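Local coordinates for protein CT021 (Chlamydia trachomatis serovar L2, PDB 6UXD) that is of unknown function but belongs to a family in the LolA/LolB clan, whose namesakes carry lipoproteins to the bacterial outer membrane and receive them there, at residues F110-S124 / S152-S164. Residues are numbered along the deposited sequence; the frame is centred on the assembly and turned at random.
Sequences FFVKILRLPLSPAPS and SSAWISVWPKDSS
Ser120 and Ile156 form an antiparallel hydrogen-bonded pair between strands 118-122 and 152-158, whose axes approach to 4.2 Å with their directions 132° apart, well short of strictly antiparallel. Of the two bonds in this pair, Ile156 N to Ser120 O is the shorter at 2.7 Å, and the same carbonyl oxygen also receives a CA-H...O contact from Trp155. A water joins Ser120 OG to Ile156 O, adding a side-chain link to the backbone ladder. At the neighbouring non-hydrogen-bonded pair, the indole of Trp155 lies along strand 118-122 with Pro121 CA and CB over one face. Pro121 CG comes 3.6 Å from Trp155 CZ3, while Leu119 CB reaches CE3. Phe175 of strand 170-176 meets the same indole edge-to-face.

Beyond the strands the partners change from sheet to helix. Trp159 holds its CG anti to the backbone N (chi1 -164°), which carries the indole against the end of helix 108-116 although its CB starts away from it. There Trp159 CH2 comes 3.5 Å from Phe110 CE1, the two rings inclined at 42°. Ile114 CG1 touches CH2 and CZ3, and Leu117, just past the helix, touches CE3 with its CD2. Pro160 CD sits over one indole face. A polar border closes this apolar patch: Asp162 OD2 receives Lys113 NZ at 2.9 Å on its anti lone pair and Trp159 NE1 from above the carboxylate plane, which helps to set the rotation of the indole. The other oxygen, OD1, accepts from Ser164 N and OG, so each carboxylate oxygen accepts from two donors, which probably stabilises the anion. The Ser164 N bond closes an Asx turn, and the whole contact illustrates antiparallel strand pairing continued by a helix packed on the loop that follows the second strand.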
loop_
_atom_site.group_PDB
_atom_site.type_symbol
_atom_site.label_atom_id
_atom_site.label_comp_id
_atom_site.label_asym_id
_atom_site.label_seq_id
_atom_site.Cartn_x
_atom_site.Cartn_y
_atom_site.Cartn_z
ATOM N N PHE A 110 -9.601 -1.693 -9.658
ATOM C CA PHE A 110 -8.222 -1.227 -9.517
ATOM C C PHE A 110 -7.474 -2.021 -8.449
ATOM O O PHE A 110 -6.354 -2.493 -8.674
ATOM C CB PHE A 110 -8.244 0.266 -9.193
ATOM C CG PHE A 110 -6.893 0.902 -9.084
ATOM C CD1 PHE A 110 -6.128 1.144 -10.214
ATOM C CD2 PHE A 110 -6.407 1.303 -7.852
ATOM C CE1 PHE A 110 -4.886 1.752 -10.112
ATOM C CE2 PHE A 110 -5.171 1.912 -7.742
ATOM C CZ PHE A 110 -4.408 2.137 -8.873
ATOM N N PHE A 111 -8.091 -2.197 -7.277
ATOM C CA PHE A 111 -7.458 -2.972 -6.212
ATOM C C PHE A 111 -7.187 -4.409 -6.653
ATOM O O PHE A 111 -6.099 -4.946 -6.416
ATOM C CB PHE A 111 -8.333 -2.951 -4.954
ATOM C CG PHE A 111 -8.121 -1.737 -4.076
ATOM C CD1 PHE A 111 -6.892 -1.503 -3.467
ATOM C CD2 PHE A 111 -9.153 -0.842 -3.845
ATOM C CE1 PHE A 111 -6.699 -0.394 -2.659
ATOM C CE2 PHE A 111 -8.970 0.270 -3.034
ATOM C CZ PHE A 111 -7.744 0.493 -2.443
ATOM N N VAL A 112 -8.166 -5.060 -7.287
ATOM C CA VAL A 112 -7.964 -6.450 -7.693
ATOM C C VAL A 112 -6.806 -6.547 -8.680
ATOM O O VAL A 112 -6.013 -7.495 -8.639
ATOM C CB VAL A 112 -9.259 -7.049 -8.280
ATOM C CG1 VAL A 112 -8.987 -8.438 -8.876
ATOM C CG2 VAL A 112 -10.341 -7.144 -7.211
ATOM N N LYS A 113 -6.692 -5.572 -9.584
ATOM C CA LYS A 113 -5.567 -5.561 -10.515
ATOM C C LYS A 113 -4.241 -5.500 -9.768
ATOM O O LYS A 113 -3.348 -6.322 -10.005
ATOM C CB LYS A 113 -5.698 -4.386 -11.483
ATOM C CG LYS A 113 -6.721 -4.636 -12.572
ATOM C CD LYS A 113 -6.782 -3.498 -13.564
ATOM C CE LYS A 113 -8.137 -2.824 -13.558
ATOM N NZ LYS A 113 -8.364 -2.080 -14.825
ATOM N N ILE A 114 -4.104 -4.544 -8.841
ATOM C CA ILE A 114 -2.858 -4.418 -8.090
ATOM C C ILE A 114 -2.513 -5.735 -7.405
ATOM O O ILE A 114 -1.388 -6.235 -7.511
ATOM C CB ILE A 114 -2.953 -3.272 -7.071
ATOM C CG1 ILE A 114 -3.147 -1.943 -7.789
ATOM C CG2 ILE A 114 -1.684 -3.211 -6.252
ATOM C CD1 ILE A 114 -3.753 -0.882 -6.905
ATOM N N LEU A 115 -3.489 -6.337 -6.723
ATOM C CA LEU A 115 -3.222 -7.585 -6.019
ATOM C C LEU A 115 -2.775 -8.683 -6.973
ATOM O O LEU A 115 -1.983 -9.554 -6.592
ATOM C CB LEU A 115 -4.470 -8.039 -5.255
ATOM C CG LEU A 115 -4.861 -7.177 -4.060
ATOM C CD1 LEU A 115 -6.224 -7.603 -3.495
ATOM C CD2 LEU A 115 -3.780 -7.274 -3.000
ATOM N N ARG A 116 -3.279 -8.686 -8.199
ATOM C CA ARG A 116 -2.905 -9.743 -9.128
ATOM C C ARG A 116 -1.567 -9.494 -9.815
ATOM O O ARG A 116 -1.034 -10.412 -10.444
ATOM C CB ARG A 116 -4.002 -9.918 -10.188
ATOM C CG ARG A 116 -3.856 -11.190 -11.023
ATOM N N LEU A 117 -1.007 -8.293 -9.715
ATOM C CA LEU A 117 0.231 -7.997 -10.422
ATOM C C LEU A 117 1.278 -9.072 -10.130
ATOM O O LEU A 117 1.517 -9.393 -8.961
ATOM C CB LEU A 117 0.752 -6.617 -10.002
ATOM C CG LEU A 117 -0.098 -5.426 -10.445
ATOM C CD1 LEU A 117 0.317 -4.124 -9.725
ATOM C CD2 LEU A 117 -0.004 -5.271 -11.966
ATOM N N PRO A 118 1.926 -9.636 -11.146
ATOM C CA PRO A 118 2.999 -10.605 -10.901
ATOM C C PRO A 118 4.300 -9.927 -10.473
ATOM O O PRO A 118 4.527 -8.737 -10.699
ATOM C CB PRO A 118 3.174 -11.266 -12.266
ATOM C CG PRO A 118 2.994 -10.077 -13.205
ATOM C CD PRO A 118 1.874 -9.245 -12.571
ATOM N N LEU A 119 5.166 -10.719 -9.852
ATOM C CA LEU A 119 6.467 -10.249 -9.419
ATOM C C LEU A 119 7.477 -11.308 -9.793
ATOM O O LEU A 119 7.294 -12.476 -9.447
ATOM C CB LEU A 119 6.525 -10.006 -7.909
ATOM C CG LEU A 119 5.552 -9.005 -7.306
ATOM C CD1 LEU A 119 5.574 -9.090 -5.754
ATOM C CD2 LEU A 119 5.863 -7.606 -7.789
ATOM N N SER A 120 8.519 -10.904 -10.513
ATOM C CA SER A 120 9.693 -11.726 -10.747
ATOM C C SER A 120 10.938 -10.892 -10.489
ATOM O O SER A 120 10.919 -9.675 -10.691
ATOM C CB SER A 120 9.716 -12.240 -12.189
ATOM O OG SER A 120 8.381 -12.415 -12.638
ATOM N N PRO A 121 12.015 -11.513 -10.028
ATOM C CA PRO A 121 13.229 -10.748 -9.699
ATOM C C PRO A 121 13.826 -10.082 -10.921
ATOM O O PRO A 121 13.831 -10.641 -12.022
ATOM C CB PRO A 121 14.180 -11.810 -9.140
ATOM C CG PRO A 121 13.271 -12.941 -8.689
ATOM C CD PRO A 121 12.143 -12.934 -9.665
ATOM N N ALA A 122 14.391 -8.899 -10.709
ATOM C CA ALA A 122 14.924 -8.100 -11.800
ATOM C C ALA A 122 16.062 -7.233 -11.270
ATOM O O ALA A 122 16.136 -6.963 -10.063
ATOM C CB ALA A 122 13.829 -7.217 -12.425
ATOM N N PRO A 123 16.946 -6.769 -12.147
ATOM C CA PRO A 123 18.005 -5.837 -11.721
ATOM C C PRO A 123 17.441 -4.490 -11.304
ATOM O O PRO A 123 16.402 -4.040 -11.803
ATOM C CB PRO A 123 18.885 -5.688 -12.976
ATOM C CG PRO A 123 18.407 -6.677 -13.958
ATOM C CD PRO A 123 16.986 -7.005 -13.601
ATOM N N SER A 124 18.176 -3.814 -10.407
ATOM C CA SER A 124 17.816 -2.460 -10.011
ATOM C C SER A 124 18.029 -1.447 -11.136
ATOM O O SER A 124 19.053 -1.451 -11.817
ATOM C CB SER A 124 18.650 -2.008 -8.801
ATOM O OG SER A 124 18.376 -0.645 -8.509
ATOM N N SER A 152 17.760 -3.628 -0.573
ATOM C CA SER A 152 16.561 -3.944 -1.326
ATOM C C SER A 152 16.899 -4.849 -2.500
ATOM O O SER A 152 18.066 -5.028 -2.878
ATOM C CB SER A 152 15.886 -2.678 -1.834
ATOM O OG SER A 152 16.696 -2.025 -2.816
ATOM N N SER A 153 15.846 -5.405 -3.078
ATOM C CA SER A 153 15.912 -6.089 -4.360
ATOM C C SER A 153 14.711 -5.674 -5.200
ATOM O O SER A 153 13.669 -5.269 -4.675
ATOM C CB SER A 153 15.982 -7.581 -4.154
ATOM O OG SER A 153 17.229 -7.874 -3.566
ATOM N N ALA A 154 14.894 -5.720 -6.518
ATOM C CA ALA A 154 13.899 -5.197 -7.432
ATOM C C ALA A 154 13.099 -6.352 -8.024
ATOM O O ALA A 154 13.603 -7.462 -8.169
ATOM C CB ALA A 154 14.543 -4.389 -8.551
ATOM N N TRP A 155 11.856 -6.059 -8.376
ATOM C CA TRP A 155 10.918 -7.043 -8.882
ATOM C C TRP A 155 10.180 -6.409 -10.050
ATOM O O TRP A 155 9.646 -5.305 -9.919
ATOM C CB TRP A 155 9.948 -7.478 -7.777
ATOM C CG TRP A 155 10.658 -8.116 -6.620
ATOM C CD1 TRP A 155 11.342 -7.473 -5.629
ATOM C CD2 TRP A 155 10.802 -9.513 -6.362
ATOM N NE1 TRP A 155 11.888 -8.385 -4.768
ATOM C CE2 TRP A 155 11.557 -9.644 -5.185
ATOM C CE3 TRP A 155 10.363 -10.671 -7.015
ATOM C CZ2 TRP A 155 11.892 -10.879 -4.652
ATOM C CZ3 TRP A 155 10.674 -11.899 -6.467
ATOM C CH2 TRP A 155 11.433 -11.996 -5.303
ATOM N N ILE A 156 10.158 -7.092 -11.187
ATOM C CA ILE A 156 9.491 -6.551 -12.364
ATOM C C ILE A 156 8.057 -7.059 -12.409
ATOM O O ILE A 156 7.769 -8.211 -12.064
ATOM C CB ILE A 156 10.271 -6.897 -13.648
ATOM C CG1 ILE A 156 9.625 -6.236 -14.865
ATOM C CG2 ILE A 156 10.388 -8.399 -13.842
ATOM C CD1 ILE A 156 9.844 -4.730 -14.941
ATOM N N SER A 157 7.154 -6.171 -12.812
ATOM C CA SER A 157 5.762 -6.492 -13.043
ATOM C C SER A 157 5.288 -5.785 -14.311
ATOM O O SER A 157 6.023 -5.020 -14.961
ATOM C CB SER A 157 4.917 -6.096 -11.822
ATOM O OG SER A 157 3.651 -6.735 -11.834
ATOM N N VAL A 158 4.038 -6.041 -14.669
ATOM C CA VAL A 158 3.420 -5.372 -15.804
ATOM C C VAL A 158 1.939 -5.232 -15.520
ATOM O O VAL A 158 1.305 -6.147 -14.984
ATOM C CB VAL A 158 3.677 -6.124 -17.128
ATOM C CG1 VAL A 158 3.121 -7.514 -17.057
ATOM C CG2 VAL A 158 3.071 -5.340 -18.293
ATOM N N TRP A 159 1.407 -4.068 -15.848
ATOM C CA TRP A 159 -0.011 -3.812 -15.675
ATOM C C TRP A 159 -0.807 -4.591 -16.724
ATOM O O TRP A 159 -0.340 -4.772 -17.851
ATOM C CB TRP A 159 -0.280 -2.321 -15.825
ATOM C CG TRP A 159 -1.595 -1.872 -15.324
ATOM C CD1 TRP A 159 -2.724 -1.655 -16.056
ATOM C CD2 TRP A 159 -1.933 -1.585 -13.964
ATOM N NE1 TRP A 159 -3.745 -1.241 -15.233
ATOM C CE2 TRP A 159 -3.283 -1.188 -13.944
ATOM C CE3 TRP A 159 -1.221 -1.622 -12.764
ATOM C CZ2 TRP A 159 -3.937 -0.832 -12.769
ATOM C CZ3 TRP A 159 -1.869 -1.265 -11.600
ATOM C CH2 TRP A 159 -3.213 -0.874 -11.610
ATOM N N PRO A 160 -2.009 -5.058 -16.384
ATOM C CA PRO A 160 -2.805 -5.797 -17.372
ATOM C C PRO A 160 -3.182 -4.928 -18.562
ATOM O O PRO A 160 -3.162 -3.696 -18.504
ATOM C CB PRO A 160 -4.050 -6.222 -16.580
ATOM C CG PRO A 160 -4.143 -5.224 -15.483
ATOM C CD PRO A 160 -2.712 -4.970 -15.094
ATOM N N LYS A 161 -3.523 -5.597 -19.664
ATOM C CA LYS A 161 -4.102 -4.910 -20.813
ATOM C C LYS A 161 -5.512 -4.468 -20.449
ATOM O O LYS A 161 -6.345 -5.292 -20.061
ATOM C CB LYS A 161 -4.117 -5.822 -22.038
ATOM N N ASP A 162 -5.779 -3.173 -20.548
ATOM C CA ASP A 162 -7.057 -2.638 -20.102
ATOM C C ASP A 162 -7.275 -1.283 -20.774
ATOM O O ASP A 162 -6.582 -0.923 -21.731
ATOM C CB ASP A 162 -7.101 -2.570 -18.567
ATOM C CG ASP A 162 -6.369 -1.357 -17.994
ATOM O OD1 ASP A 162 -5.537 -0.756 -18.699
ATOM O OD2 ASP A 162 -6.623 -1.003 -16.822
ATOM N N SER A 163 -8.249 -0.528 -20.262
ATOM C CA SER A 163 -8.729 0.697 -20.887
ATOM C C SER A 163 -8.130 1.949 -20.256
ATOM O O SER A 163 -8.759 3.013 -20.267
ATOM C CB SER A 163 -10.255 0.744 -20.804
ATOM O OG SER A 163 -10.814 -0.553 -20.967
ATOM N N SER A 164 -6.925 1.847 -19.711
ATOM C CA SER A 164 -6.329 2.940 -18.957
ATOM C C SER A 164 -4.976 3.293 -19.554
ATOM O O SER A 164 -4.440 2.527 -20.365
ATOM C CB SER A 164 -6.176 2.550 -17.485
ATOM O OG SER A 164 -5.293 1.450 -17.347
HETATM O O HOH W 1 6.682 -10.382 -13.370
HETATM O O HOH W 2 17.556 -6.547 -7.747
#